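Local atomic coordinates of Amy13K (Eubacterium rectale DSM 17629, PDB entry 6B3P), a protein that binds maltooligosaccharides of starch through two tandem family 26 carbohydrate-binding modules of a surface-anchored alpha-amylase, probably keeping the enzyme close to its substrate. Residues A[103-108]-A[189-194]; A[115-120]-A[166-171]; A[130-135]-A[153-158]; A[173-178]-A[196-201]. All blocks are in the same frame, centred on the assembly; numbering follows the deposited sequence.

All four contacts belong to the second starch-binding module, a sandwich of two four-stranded sheets. Interaction 1 joins the two inner strands of one sheet and interaction 2 those of the other; they meet at F167, whose CD1 lies 3.5 Å from Y107 CB. Interaction 3 brings a loop against strand 150-157, the neighbour of 101-108, and reaches interaction 2 through Y155 OH, 2.4 Å from N118 OD1. Interaction 4 ties the loop before strand 178-180 to 196-201, whose strand 199-201 is the outer neighbour of 188-192 (Y201 N 2.7 Å from W190 O). Interactions 2 and 4 touch the same two glucose units; 3 and 4 stay about 8 Å apart at their nearest atoms.

Interaction 1: A[103-108]-A[189-194]; sequences TTIHYL and LWVTGT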
# COMPACT_ATOMS: atom_id res chain seq x y z
N THR A 103 3.59 -5.90 2.47
CA THR A 103 3.88 -5.23 1.21
C THR A 103 3.46 -6.11 0.04
O THR A 103 3.95 -7.22 -0.13
CB THR A 103 5.38 -4.88 1.09
OG1 THR A 103 5.79 -4.15 2.25
CG2 THR A 103 5.64 -4.04 -0.15
N THR A 104 2.52 -5.59 -0.76
CA THR A 104 1.99 -6.31 -1.91
C THR A 104 2.52 -5.69 -3.20
O THR A 104 2.41 -4.49 -3.40
CB THR A 104 0.45 -6.28 -1.93
OG1 THR A 104 -0.06 -6.79 -0.70
CG2 THR A 104 -0.10 -7.10 -3.10
N ILE A 105 3.10 -6.53 -4.05
CA ILE A 105 3.67 -6.06 -5.32
C ILE A 105 3.08 -6.83 -6.49
O ILE A 105 3.17 -8.06 -6.55
CB ILE A 105 5.20 -6.18 -5.33
CG1 ILE A 105 5.81 -5.50 -4.10
CG2 ILE A 105 5.77 -5.56 -6.60
CD1 ILE A 105 7.27 -5.83 -3.87
N HIS A 106 2.48 -6.10 -7.42
CA HIS A 106 1.88 -6.68 -8.62
C HIS A 106 2.81 -6.51 -9.81
O HIS A 106 3.32 -5.42 -10.05
CB HIS A 106 0.53 -6.02 -8.92
CG HIS A 106 -0.42 -6.01 -7.76
ND1 HIS A 106 -0.97 -7.16 -7.24
CD2 HIS A 106 -0.92 -4.99 -7.02
CE1 HIS A 106 -1.77 -6.85 -6.23
NE2 HIS A 106 -1.75 -5.54 -6.08
N TYR A 107 3.03 -7.59 -10.55
CA TYR A 107 3.83 -7.54 -11.76
C TYR A 107 3.05 -7.96 -13.00
O TYR A 107 2.40 -9.01 -13.00
CB TYR A 107 5.08 -8.41 -11.64
CG TYR A 107 5.95 -8.36 -12.87
CD1 TYR A 107 6.58 -7.18 -13.24
CD2 TYR A 107 6.13 -9.48 -13.67
CE1 TYR A 107 7.37 -7.11 -14.37
CE2 TYR A 107 6.92 -9.43 -14.80
CZ TYR A 107 7.54 -8.24 -15.15
OH TYR A 107 8.33 -8.18 -16.27
N LEU A 108 3.13 -7.15 -14.04
CA LEU A 108 2.47 -7.43 -15.31
C LEU A 108 3.39 -8.22 -16.23
O LEU A 108 4.28 -7.65 -16.85
CB LEU A 108 2.04 -6.14 -15.99
CG LEU A 108 1.41 -6.27 -17.37
CD1 LEU A 108 0.14 -7.09 -17.32
CD2 LEU A 108 1.14 -4.89 -17.94
N LEU A 189 2.33 -1.81 -4.57
CA LEU A 189 3.03 -1.34 -5.76
C LEU A 189 2.63 -2.12 -7.01
O LEU A 189 2.20 -3.27 -6.92
CB LEU A 189 4.54 -1.44 -5.55
CG LEU A 189 5.13 -0.65 -4.38
CD1 LEU A 189 6.57 -1.08 -4.13
CD2 LEU A 189 5.06 0.85 -4.66
N TRP A 190 2.79 -1.48 -8.16
CA TRP A 190 2.55 -2.12 -9.46
C TRP A 190 3.80 -1.97 -10.33
O TRP A 190 4.36 -0.88 -10.43
CB TRP A 190 1.34 -1.50 -10.16
CG TRP A 190 0.04 -1.75 -9.47
CD1 TRP A 190 -0.86 -2.73 -9.76
CD2 TRP A 190 -0.51 -1.01 -8.37
NE1 TRP A 190 -1.94 -2.65 -8.91
CE2 TRP A 190 -1.75 -1.60 -8.05
CE3 TRP A 190 -0.08 0.10 -7.64
CZ2 TRP A 190 -2.56 -1.12 -7.02
CZ3 TRP A 190 -0.88 0.57 -6.61
CH2 TRP A 190 -2.11 -0.04 -6.32
N VAL A 191 4.22 -3.07 -10.95
CA VAL A 191 5.44 -3.07 -11.76
C VAL A 191 5.17 -3.59 -13.17
O VAL A 191 4.45 -4.57 -13.36
CB VAL A 191 6.55 -3.92 -11.11
CG1 VAL A 191 7.85 -3.79 -11.88
CG2 VAL A 191 6.75 -3.50 -9.65
N THR A 192 5.75 -2.91 -14.15
CA THR A 192 5.68 -3.33 -15.55
C THR A 192 7.05 -3.26 -16.21
O THR A 192 7.92 -2.50 -15.78
CB THR A 192 4.71 -2.46 -16.36
OG1 THR A 192 5.16 -1.10 -16.35
CG2 THR A 192 3.31 -2.53 -15.78
N GLY A 193 7.24 -4.06 -17.25
CA GLY A 193 8.44 -3.99 -18.06
C GLY A 193 9.48 -5.02 -17.70
O GLY A 193 9.24 -5.90 -16.87
N THR A 194 10.65 -4.91 -18.33
CA THR A 194 11.77 -5.79 -18.06
C THR A 194 13.04 -4.93 -17.98
O THR A 194 12.94 -3.71 -17.91
CB THR A 194 11.92 -6.87 -19.15
OG1 THR A 194 11.95 -6.26 -20.44
CG2 THR A 194 10.74 -7.84 -19.09
O HOH W 1 5.08 -5.55 -18.28
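In the mixed sheet of the second starch-binding module, the two inner strands 101-108 and 188-192 lie side by side as a parallel pair. Four backbone hydrogen bonds hold them: L189 N to T104 O, H106 N to L189 O, V191 N to H106 O and L108 N to V191 O. The V191 N to H106 O bond, 2.7 Å, runs nearly along the C=O axis, while H106 N approaches from above the carbonyl plane of L189.

On the face carrying I105, Y107, L189 and V191, I105 CG2 lies alongside V191 CG2 at 3.8 Å. On the other, H106 and W190 point the same way, and H106 CD2 sits over the indole face near its rim, 3.2 Å from W190 NE1. Their rings meet obliquely, planes at 36°. H106 ND1 bonds to D152 and NE2 to E188, so the imidazole may well carry a positive charge.

Y107 has CG anti to its backbone N (chi1 -179°), which sends the ring past V191 CG1, and Y107 OH donates to G193 O at 2.5 Å, from above that carbonyl's plane. A phenylalanine here would lose that hydroxyl and would probably leave the turn after T192 less firmly tied. Beside it, a water spans L108 O, at 2.7 Å, and G193 N, at 2.8 Å.

Strand 150-157 flanks 101-108, and 199-201 flanks 188-192; W208 packs against H106 and W190, while F167 of the facing sheet stacks on Y107.

Interaction 2: A[115-120]-A[166-171]; sequences TIYNYM and IFNNNN. With GLC (alpha-D-glucopyranose), chain D; GLC (alpha-D-glucopyranose), chain B; EDO (1,2-ethanediol), chain G.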
# COMPACT_ATOMS: atom_id res chain seq x y z
N THR A 115 5.17 -19.05 -16.12
CA THR A 115 5.88 -19.38 -14.89
C THR A 115 6.73 -18.20 -14.47
O THR A 115 7.78 -17.93 -15.06
CB THR A 115 6.77 -20.63 -15.05
OG1 THR A 115 7.59 -20.49 -16.22
CG2 THR A 115 5.91 -21.88 -15.17
N ILE A 116 6.27 -17.48 -13.45
CA ILE A 116 6.92 -16.26 -13.00
C ILE A 116 7.48 -16.43 -11.60
O ILE A 116 6.88 -17.10 -10.75
CB ILE A 116 5.93 -15.07 -13.01
CG1 ILE A 116 5.22 -14.97 -14.37
CG2 ILE A 116 6.66 -13.76 -12.69
CD1 ILE A 116 6.16 -14.75 -15.55
N TYR A 117 8.63 -15.82 -11.36
CA TYR A 117 9.31 -15.88 -10.07
C TYR A 117 9.54 -14.48 -9.51
O TYR A 117 9.61 -13.51 -10.26
CB TYR A 117 10.66 -16.60 -10.21
CG TYR A 117 10.56 -18.04 -10.65
CD1 TYR A 117 10.44 -18.38 -11.99
CD2 TYR A 117 10.60 -19.07 -9.72
CE1 TYR A 117 10.35 -19.70 -12.39
CE2 TYR A 117 10.52 -20.39 -10.11
CZ TYR A 117 10.39 -20.70 -11.45
OH TYR A 117 10.31 -22.01 -11.85
N ASN A 118 9.65 -14.39 -8.19
CA ASN A 118 10.12 -13.17 -7.55
C ASN A 118 11.32 -13.46 -6.66
O ASN A 118 11.25 -14.29 -5.76
CB ASN A 118 9.01 -12.52 -6.72
CG ASN A 118 9.44 -11.20 -6.12
OD1 ASN A 118 9.93 -11.15 -4.99
ND2 ASN A 118 9.28 -10.12 -6.87
N TYR A 119 12.42 -12.76 -6.94
CA TYR A 119 13.63 -12.88 -6.15
C TYR A 119 13.76 -11.66 -5.25
O TYR A 119 13.60 -10.54 -5.72
CB TYR A 119 14.85 -13.02 -7.07
CG TYR A 119 16.17 -13.00 -6.34
CD1 TYR A 119 16.65 -14.14 -5.71
CD2 TYR A 119 16.94 -11.85 -6.29
CE1 TYR A 119 17.85 -14.12 -5.04
CE2 TYR A 119 18.14 -11.83 -5.62
CZ TYR A 119 18.60 -12.97 -5.00
OH TYR A 119 19.80 -12.96 -4.33
N MET A 120 14.03 -11.88 -3.96
CA MET A 120 13.99 -10.81 -2.96
C MET A 120 15.21 -10.82 -2.05
O MET A 120 15.69 -11.88 -1.65
CB MET A 120 12.71 -10.94 -2.12
CG MET A 120 12.46 -9.77 -1.17
SD MET A 120 13.37 -9.88 0.38
CE MET A 120 12.57 -11.27 1.17
N ILE A 166 13.15 -8.66 -7.68
CA ILE A 166 13.20 -8.78 -9.14
C ILE A 166 12.18 -9.81 -9.60
O ILE A 166 12.11 -10.91 -9.04
CB ILE A 166 14.61 -9.21 -9.62
CG1 ILE A 166 15.65 -8.13 -9.29
CG2 ILE A 166 14.61 -9.49 -11.12
CD1 ILE A 166 17.07 -8.63 -9.40
N PHE A 167 11.40 -9.47 -10.61
CA PHE A 167 10.50 -10.43 -11.24
C PHE A 167 11.20 -11.04 -12.45
O PHE A 167 11.92 -10.35 -13.16
CB PHE A 167 9.18 -9.76 -11.66
CG PHE A 167 8.32 -9.34 -10.50
CD1 PHE A 167 7.47 -10.25 -9.88
CD2 PHE A 167 8.37 -8.04 -10.02
CE1 PHE A 167 6.68 -9.86 -8.82
CE2 PHE A 167 7.58 -7.65 -8.95
CZ PHE A 167 6.73 -8.56 -8.35
N ASN A 168 11.01 -12.34 -12.67
CA ASN A 168 11.68 -13.04 -13.76
C ASN A 168 10.98 -14.34 -14.13
O ASN A 168 10.04 -14.76 -13.45
CB ASN A 168 13.14 -13.33 -13.38
CG ASN A 168 13.26 -14.36 -12.27
OD1 ASN A 168 13.19 -15.57 -12.51
ND2 ASN A 168 13.45 -13.89 -11.04
N ASN A 169 11.44 -14.97 -15.21
CA ASN A 169 10.88 -16.24 -15.66
C ASN A 169 11.88 -17.40 -15.59
O ASN A 169 11.61 -18.49 -16.08
CB ASN A 169 10.36 -16.11 -17.10
CG ASN A 169 11.45 -15.75 -18.10
OD1 ASN A 169 12.63 -15.65 -17.76
ND2 ASN A 169 11.05 -15.54 -19.35
N ASN A 170 13.03 -17.15 -14.95
CA ASN A 170 14.10 -18.14 -14.87
C ASN A 170 14.51 -18.62 -16.25
O ASN A 170 14.77 -19.81 -16.45
CB ASN A 170 13.66 -19.32 -14.01
CG ASN A 170 14.83 -20.19 -13.57
OD1 ASN A 170 15.98 -19.75 -13.58
ND2 ASN A 170 14.53 -21.43 -13.19
N ASN A 171 14.56 -17.71 -17.21
CA ASN A 171 14.87 -18.07 -18.59
C ASN A 171 15.30 -16.86 -19.42
O ASN A 171 14.94 -16.74 -20.59
CB ASN A 171 13.66 -18.74 -19.24
CG ASN A 171 14.01 -19.53 -20.49
OD1 ASN A 171 15.14 -20.01 -20.64
ND2 ASN A 171 13.05 -19.67 -21.39
C1 GLC D . 20.40 -9.39 -7.93
C2 GLC D . 20.65 -7.96 -8.29
C3 GLC D . 21.95 -7.48 -7.70
C4 GLC D . 21.99 -7.75 -6.22
C5 GLC D . 21.73 -9.22 -5.97
C6 GLC D . 21.75 -9.54 -4.49
O2 GLC D . 20.64 -7.82 -9.69
O3 GLC D . 22.09 -6.11 -7.90
O4 GLC D . 23.23 -7.30 -5.68
O5 GLC D . 20.49 -9.56 -6.53
O6 GLC D . 21.59 -10.91 -4.22
C1 GLC B . 20.95 -13.62 -10.94
C2 GLC B . 20.28 -12.35 -11.44
C3 GLC B . 20.80 -11.13 -10.76
C4 GLC B . 20.72 -11.32 -9.28
C5 GLC B . 21.44 -12.59 -8.86
C6 GLC B . 21.34 -12.84 -7.38
O1 GLC B . 22.29 -13.76 -11.41
O2 GLC B . 20.48 -12.19 -12.81
O3 GLC B . 20.04 -10.00 -11.10
O4 GLC B . 21.31 -10.20 -8.66
O5 GLC B . 20.87 -13.66 -9.53
O6 GLC B . 22.15 -13.90 -6.97
C1 EDO G . 17.95 -15.99 -15.63
O1 EDO G . 17.27 -17.09 -15.03
C2 EDO G . 16.98 -14.84 -15.88
O2 EDO G . 15.63 -15.32 -15.79
O HOH W 2 11.80 -22.44 -14.30
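Backbone hydrogen bonds come first. Strands 116-121 and 163-168 run antiparallel, and two hydrogen-bonded pairs, Y117 with N168 and Y119 with I166, bracket the non-hydrogen-bonded pair N118 with F167. Y117 N to N168 O is 2.7 Å and nearly along the C=O axis; N168 N returns to Y117 O from above the carbonyl plane.

Amide side chains add a second set. With chi1 at 69°, N168 CG takes the crowded position between backbone N and carbonyl carbon, and OD1 accepts from N170 N at 2.9 Å through an in-plane lone pair. This is an Asx turn, which folds the chain back just as the strand ends. N168 ND2 is taken by P137 O and N169 ND2 by M112 O.

Aromatic contacts occupy both sides of the sheet. On the side facing the sandwich core, N118 ND2 stands 3.2 Å above the centre of the F167 ring, while N118 OD1 is held by Y155 OH. On the other side, Y117 CE1 meets N170 CB at 3.7 Å, with N168 O at the ring's edge.

Sugar contacts fall on this same side. Y119 OH bonds to O6 of the chain D glucose at 2.7 Å, and I166 CD1 lies 3.7 Å from that sugar's O2. W136 meets Y119 edge-to-face, and all three residues belong to the glycan pocket.

The chemistry divides accordingly: an amide N-H directed at a pi face within the core, and on the binding side a phenol for a sugar hydroxyl beside an aliphatic tip, consistent with a surface that recognises alpha-glucan.

Interaction 3: A[130-135]-A[153-158]; sequences AGVGKE and VVYTQD. With FMT (formic acid), chain T.
The Y155 ring takes its neighbours from 130-135 at the edge: V132 CG1 and G131 N both lie near its plane, and neither ring face has an atom of that segment squarely over it. The second flat group is a formate, probably from the crystallisation liquor, lodged between A130 and V154. The contact lays the loop that joins strands 116-121 and 139-141 against strand 150-157, an outer strand of one sheet of the beta-sandwich.

G131 to K134 form a type II beta turn, with G133 at the positive phi (65°) that favours glycine, closed by a weak bond from K134 N to G131 O. G131 is glycine for a different reason: a CB would fall 2.6 Å from Y155 OH, a clash. That hydroxyl accepts from G131 N in a weak, bent bond of 3.2 Å, but its stronger partner is N118 OD1 on strand 116-121, so the phenol links the loop to both sheets.

Apolar contacts fill the rest. A130 CB touches V153 CG2 at 3.9 Å, and V132 and Y155 run antiparallel alongside one another, V132 CG1 reaching Y155 CE1 at 3.9 Å. M120 packs on both of those side chains. The formate receives two N-H groups, A130 N reaching its O2 at 2.7 Å and V154 N its O1 at 3.1 Å.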
# COMPACT_ATOMS: atom_id res chain seq x y z
N ALA A 130 7.03 -15.41 -0.94
CA ALA A 130 7.48 -16.33 -1.97
C ALA A 130 8.99 -16.52 -2.02
O ALA A 130 9.48 -17.65 -2.02
CB ALA A 130 6.99 -15.86 -3.33
N GLY A 131 9.73 -15.42 -2.04
CA GLY A 131 11.15 -15.46 -2.32
C GLY A 131 12.10 -15.48 -1.13
O GLY A 131 13.31 -15.51 -1.33
N VAL A 132 11.57 -15.48 0.09
CA VAL A 132 12.46 -15.42 1.25
C VAL A 132 13.23 -16.74 1.38
O VAL A 132 12.68 -17.82 1.18
CB VAL A 132 11.70 -15.09 2.59
CG1 VAL A 132 10.79 -13.88 2.40
CG2 VAL A 132 10.93 -16.30 3.17
N GLY A 133 14.53 -16.64 1.67
CA GLY A 133 15.37 -17.80 1.84
C GLY A 133 15.55 -18.62 0.57
O GLY A 133 15.83 -19.82 0.64
N LYS A 134 15.39 -17.98 -0.58
CA LYS A 134 15.57 -18.65 -1.87
C LYS A 134 16.56 -17.92 -2.77
O LYS A 134 16.45 -16.71 -2.98
CB LYS A 134 14.22 -18.78 -2.59
CG LYS A 134 13.28 -19.77 -1.94
CD LYS A 134 12.04 -20.03 -2.77
CE LYS A 134 11.14 -21.03 -2.07
NZ LYS A 134 9.86 -21.26 -2.80
N GLU A 135 17.52 -18.67 -3.29
CA GLU A 135 18.49 -18.13 -4.23
C GLU A 135 17.80 -17.97 -5.58
O GLU A 135 16.69 -18.46 -5.77
CB GLU A 135 19.71 -19.04 -4.34
CG GLU A 135 20.51 -19.15 -3.06
CD GLU A 135 21.69 -20.09 -3.18
OE1 GLU A 135 22.00 -20.51 -4.32
OE2 GLU A 135 22.31 -20.40 -2.15
N VAL A 153 2.93 -10.89 -5.50
CA VAL A 153 3.78 -11.38 -4.42
C VAL A 153 3.54 -10.51 -3.19
O VAL A 153 3.35 -9.30 -3.31
CB VAL A 153 5.27 -11.39 -4.81
CG1 VAL A 153 5.79 -9.97 -5.01
CG2 VAL A 153 6.10 -12.11 -3.75
N VAL A 154 3.54 -11.14 -2.03
CA VAL A 154 3.31 -10.45 -0.76
C VAL A 154 4.43 -10.77 0.21
O VAL A 154 4.68 -11.94 0.53
CB VAL A 154 1.96 -10.85 -0.13
CG1 VAL A 154 1.73 -10.10 1.18
CG2 VAL A 154 0.82 -10.59 -1.11
N TYR A 155 5.11 -9.73 0.69
CA TYR A 155 6.14 -9.87 1.70
C TYR A 155 5.71 -9.23 3.01
O TYR A 155 5.37 -8.05 3.06
CB TYR A 155 7.46 -9.27 1.21
CG TYR A 155 8.08 -10.09 0.11
CD1 TYR A 155 8.63 -11.34 0.37
CD2 TYR A 155 8.11 -9.62 -1.20
CE1 TYR A 155 9.19 -12.10 -0.63
CE2 TYR A 155 8.67 -10.37 -2.21
CZ TYR A 155 9.21 -11.61 -1.92
OH TYR A 155 9.77 -12.36 -2.93
N THR A 156 5.73 -10.03 4.07
CA THR A 156 5.30 -9.60 5.40
C THR A 156 6.49 -9.53 6.34
O THR A 156 7.26 -10.48 6.43
CB THR A 156 4.26 -10.56 5.99
OG1 THR A 156 3.14 -10.67 5.09
CG2 THR A 156 3.77 -10.07 7.35
N GLN A 157 6.63 -8.41 7.05
CA GLN A 157 7.70 -8.24 8.03
C GLN A 157 7.16 -7.75 9.37
O GLN A 157 6.09 -7.15 9.43
CB GLN A 157 8.75 -7.24 7.52
CG GLN A 157 9.29 -7.55 6.14
CD GLN A 157 10.29 -6.51 5.68
OE1 GLN A 157 11.46 -6.54 6.07
NE2 GLN A 157 9.84 -5.57 4.86
N ASP A 158 7.92 -8.01 10.44
CA ASP A 158 7.56 -7.51 11.76
C ASP A 158 7.98 -6.06 11.94
O ASP A 158 7.46 -5.36 12.81
CB ASP A 158 8.22 -8.37 12.85
CG ASP A 158 7.68 -9.79 12.87
OD1 ASP A 158 6.74 -10.09 12.11
OD2 ASP A 158 8.20 -10.61 13.66
C FMT T . 3.39 -14.76 -1.50
O1 FMT T . 2.55 -14.10 -2.12
O2 FMT T . 4.54 -14.35 -1.33

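Interaction 4: A[173-178]-A[196-201]; sequences TQTDNI and GDTTVY. With GLC (alpha-D-glucopyranose), chain D; GLC (alpha-D-glucopyranose), chain B; FMT (formic acid), chain O.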
# COMPACT_ATOMS: atom_id res chain seq x y z
N THR A 173 14.72 -13.57 -18.92
CA THR A 173 13.91 -12.35 -18.82
C THR A 173 13.70 -11.97 -17.36
O THR A 173 13.22 -12.77 -16.56
CB THR A 173 12.55 -12.52 -19.52
OG1 THR A 173 12.75 -12.93 -20.87
CG2 THR A 173 11.76 -11.21 -19.50
N GLN A 174 14.06 -10.73 -17.02
CA GLN A 174 13.90 -10.23 -15.67
C GLN A 174 13.74 -8.71 -15.67
O GLN A 174 14.07 -8.05 -16.65
CB GLN A 174 15.10 -10.62 -14.80
CG GLN A 174 16.40 -9.91 -15.17
CD GLN A 174 17.56 -10.30 -14.28
OE1 GLN A 174 18.07 -9.49 -13.51
NE2 GLN A 174 18.00 -11.55 -14.39
N THR A 175 13.25 -8.17 -14.55
CA THR A 175 13.11 -6.73 -14.39
C THR A 175 14.42 -6.11 -13.91
O THR A 175 15.35 -6.82 -13.53
CB THR A 175 12.01 -6.37 -13.37
OG1 THR A 175 12.37 -6.85 -12.07
CG2 THR A 175 10.67 -6.98 -13.78
N ASP A 176 14.49 -4.78 -13.94
CA ASP A 176 15.52 -4.06 -13.21
C ASP A 176 15.36 -4.35 -11.73
O ASP A 176 14.33 -4.88 -11.30
CB ASP A 176 15.43 -2.55 -13.45
CG ASP A 176 15.73 -2.15 -14.88
OD1 ASP A 176 16.59 -2.80 -15.51
OD2 ASP A 176 15.11 -1.19 -15.37
N ASN A 177 16.36 -3.98 -10.94
CA ASN A 177 16.20 -3.98 -9.50
C ASN A 177 15.05 -3.08 -9.09
O ASN A 177 15.02 -1.90 -9.46
CB ASN A 177 17.47 -3.50 -8.81
CG ASN A 177 18.60 -4.49 -8.90
OD1 ASN A 177 18.52 -5.50 -9.60
ND2 ASN A 177 19.68 -4.19 -8.19
N ILE A 178 14.10 -3.62 -8.34
CA ILE A 178 12.99 -2.84 -7.81
C ILE A 178 13.28 -2.51 -6.35
O ILE A 178 13.29 -3.39 -5.50
CB ILE A 178 11.66 -3.60 -7.92
CG1 ILE A 178 11.38 -3.99 -9.37
CG2 ILE A 178 10.51 -2.75 -7.37
CD1 ILE A 178 10.44 -5.17 -9.50
N GLY A 196 15.92 -2.53 -18.34
CA GLY A 196 16.02 -1.35 -19.17
C GLY A 196 14.71 -0.59 -19.30
O GLY A 196 14.71 0.59 -19.65
N ASP A 197 13.60 -1.26 -19.00
CA ASP A 197 12.28 -0.69 -19.23
C ASP A 197 11.33 -0.96 -18.06
O ASP A 197 10.11 -1.04 -18.25
CB ASP A 197 11.69 -1.25 -20.53
CG ASP A 197 10.47 -0.49 -21.01
OD1 ASP A 197 10.41 0.74 -20.80
OD2 ASP A 197 9.57 -1.12 -21.60
N THR A 198 11.88 -1.08 -16.86
CA THR A 198 11.08 -1.37 -15.68
C THR A 198 10.50 -0.09 -15.08
O THR A 198 11.23 0.87 -14.81
CB THR A 198 11.91 -2.10 -14.60
OG1 THR A 198 12.44 -3.31 -15.15
CG2 THR A 198 11.06 -2.43 -13.38
N THR A 199 9.18 -0.08 -14.88
CA THR A 199 8.48 1.06 -14.30
C THR A 199 7.71 0.63 -13.05
O THR A 199 6.99 -0.37 -13.07
CB THR A 199 7.50 1.69 -15.30
OG1 THR A 199 8.15 1.87 -16.57
CG2 THR A 199 7.00 3.03 -14.79
N VAL A 200 7.86 1.40 -11.97
CA VAL A 200 7.18 1.13 -10.71
C VAL A 200 6.13 2.19 -10.41
O VAL A 200 6.45 3.38 -10.32
CB VAL A 200 8.18 1.06 -9.53
CG1 VAL A 200 7.47 0.71 -8.23
CG2 VAL A 200 9.28 0.05 -9.82
N TYR A 201 4.89 1.76 -10.24
CA TYR A 201 3.78 2.66 -9.94
C TYR A 201 3.34 2.54 -8.48
O TYR A 201 3.23 1.44 -7.94
CB TYR A 201 2.59 2.37 -10.86
CG TYR A 201 2.89 2.54 -12.32
CD1 TYR A 201 2.91 3.80 -12.90
CD2 TYR A 201 3.15 1.44 -13.13
CE1 TYR A 201 3.19 3.96 -14.25
CE2 TYR A 201 3.43 1.59 -14.48
CZ TYR A 201 3.44 2.86 -15.03
OH TYR A 201 3.72 3.02 -16.37
C1 GLC D . 20.40 -9.39 -7.93
C2 GLC D . 20.65 -7.96 -8.29
C3 GLC D . 21.95 -7.48 -7.70
C4 GLC D . 21.99 -7.75 -6.22
C5 GLC D . 21.73 -9.22 -5.97
C6 GLC D . 21.75 -9.54 -4.49
O2 GLC D . 20.64 -7.82 -9.69
O3 GLC D . 22.09 -6.11 -7.90
O4 GLC D . 23.23 -7.30 -5.68
O5 GLC D . 20.49 -9.56 -6.53
O6 GLC D . 21.59 -10.91 -4.22
C1 GLC B . 20.95 -13.62 -10.94
C2 GLC B . 20.28 -12.35 -11.44
C3 GLC B . 20.80 -11.13 -10.76
C4 GLC B . 20.72 -11.32 -9.28
C5 GLC B . 21.44 -12.59 -8.86
C6 GLC B . 21.34 -12.84 -7.38
O1 GLC B . 22.29 -13.76 -11.41
O2 GLC B . 20.48 -12.19 -12.81
O3 GLC B . 20.04 -10.00 -11.10
O4 GLC B . 21.31 -10.20 -8.66
O5 GLC B . 20.87 -13.66 -9.53
O6 GLC B . 22.15 -13.90 -6.97
C FMT O . 15.08 -8.99 -19.74
O1 FMT O . 16.09 -9.42 -19.19
O2 FMT O . 15.02 -7.85 -20.20
O HOH W 3 14.20 1.24 -16.52
O HOH W 4 13.66 0.83 -13.40
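G196 opens the segment with its N-H on D176 OD1, 2.9 Å away, using the syn lone pair of that oxygen. Its backbone angles (phi 89°) call for glycine. D197 turns its side chain away, and T198 then comes in toward D176. With T198 OG1 anti to its own carbonyl carbon (chi1 -58°), the hydroxyl takes the D176 N-H at 2.8 Å in a nearly straight bond, while T198 CB comes 3.4 Å from D176 OD2. An alanine in place of D176 would lose the carboxylate held by G196 N and would probably loosen the loop against this turn.

That loop, between sandwich strands 163-168 and 178-180, carries part of the glycan site on its other side. Q174 NE2 bonds to O2 of the chain B glucose at 3.0 Å, and N177 ND2 to O3 of the chain D glucose at 3.1 Å; in return the first sugar's O3 donates to Q174 OE1 and the second's O2 to N177 OD1. T175 OG1 donates to D176 O, and also bonds to F167 N.

T199 begins the edge strand, pairing through its backbone with T192. V200 CG2 then meets I178 CG2 at 3.9 Å, and Y201 pairs with W190.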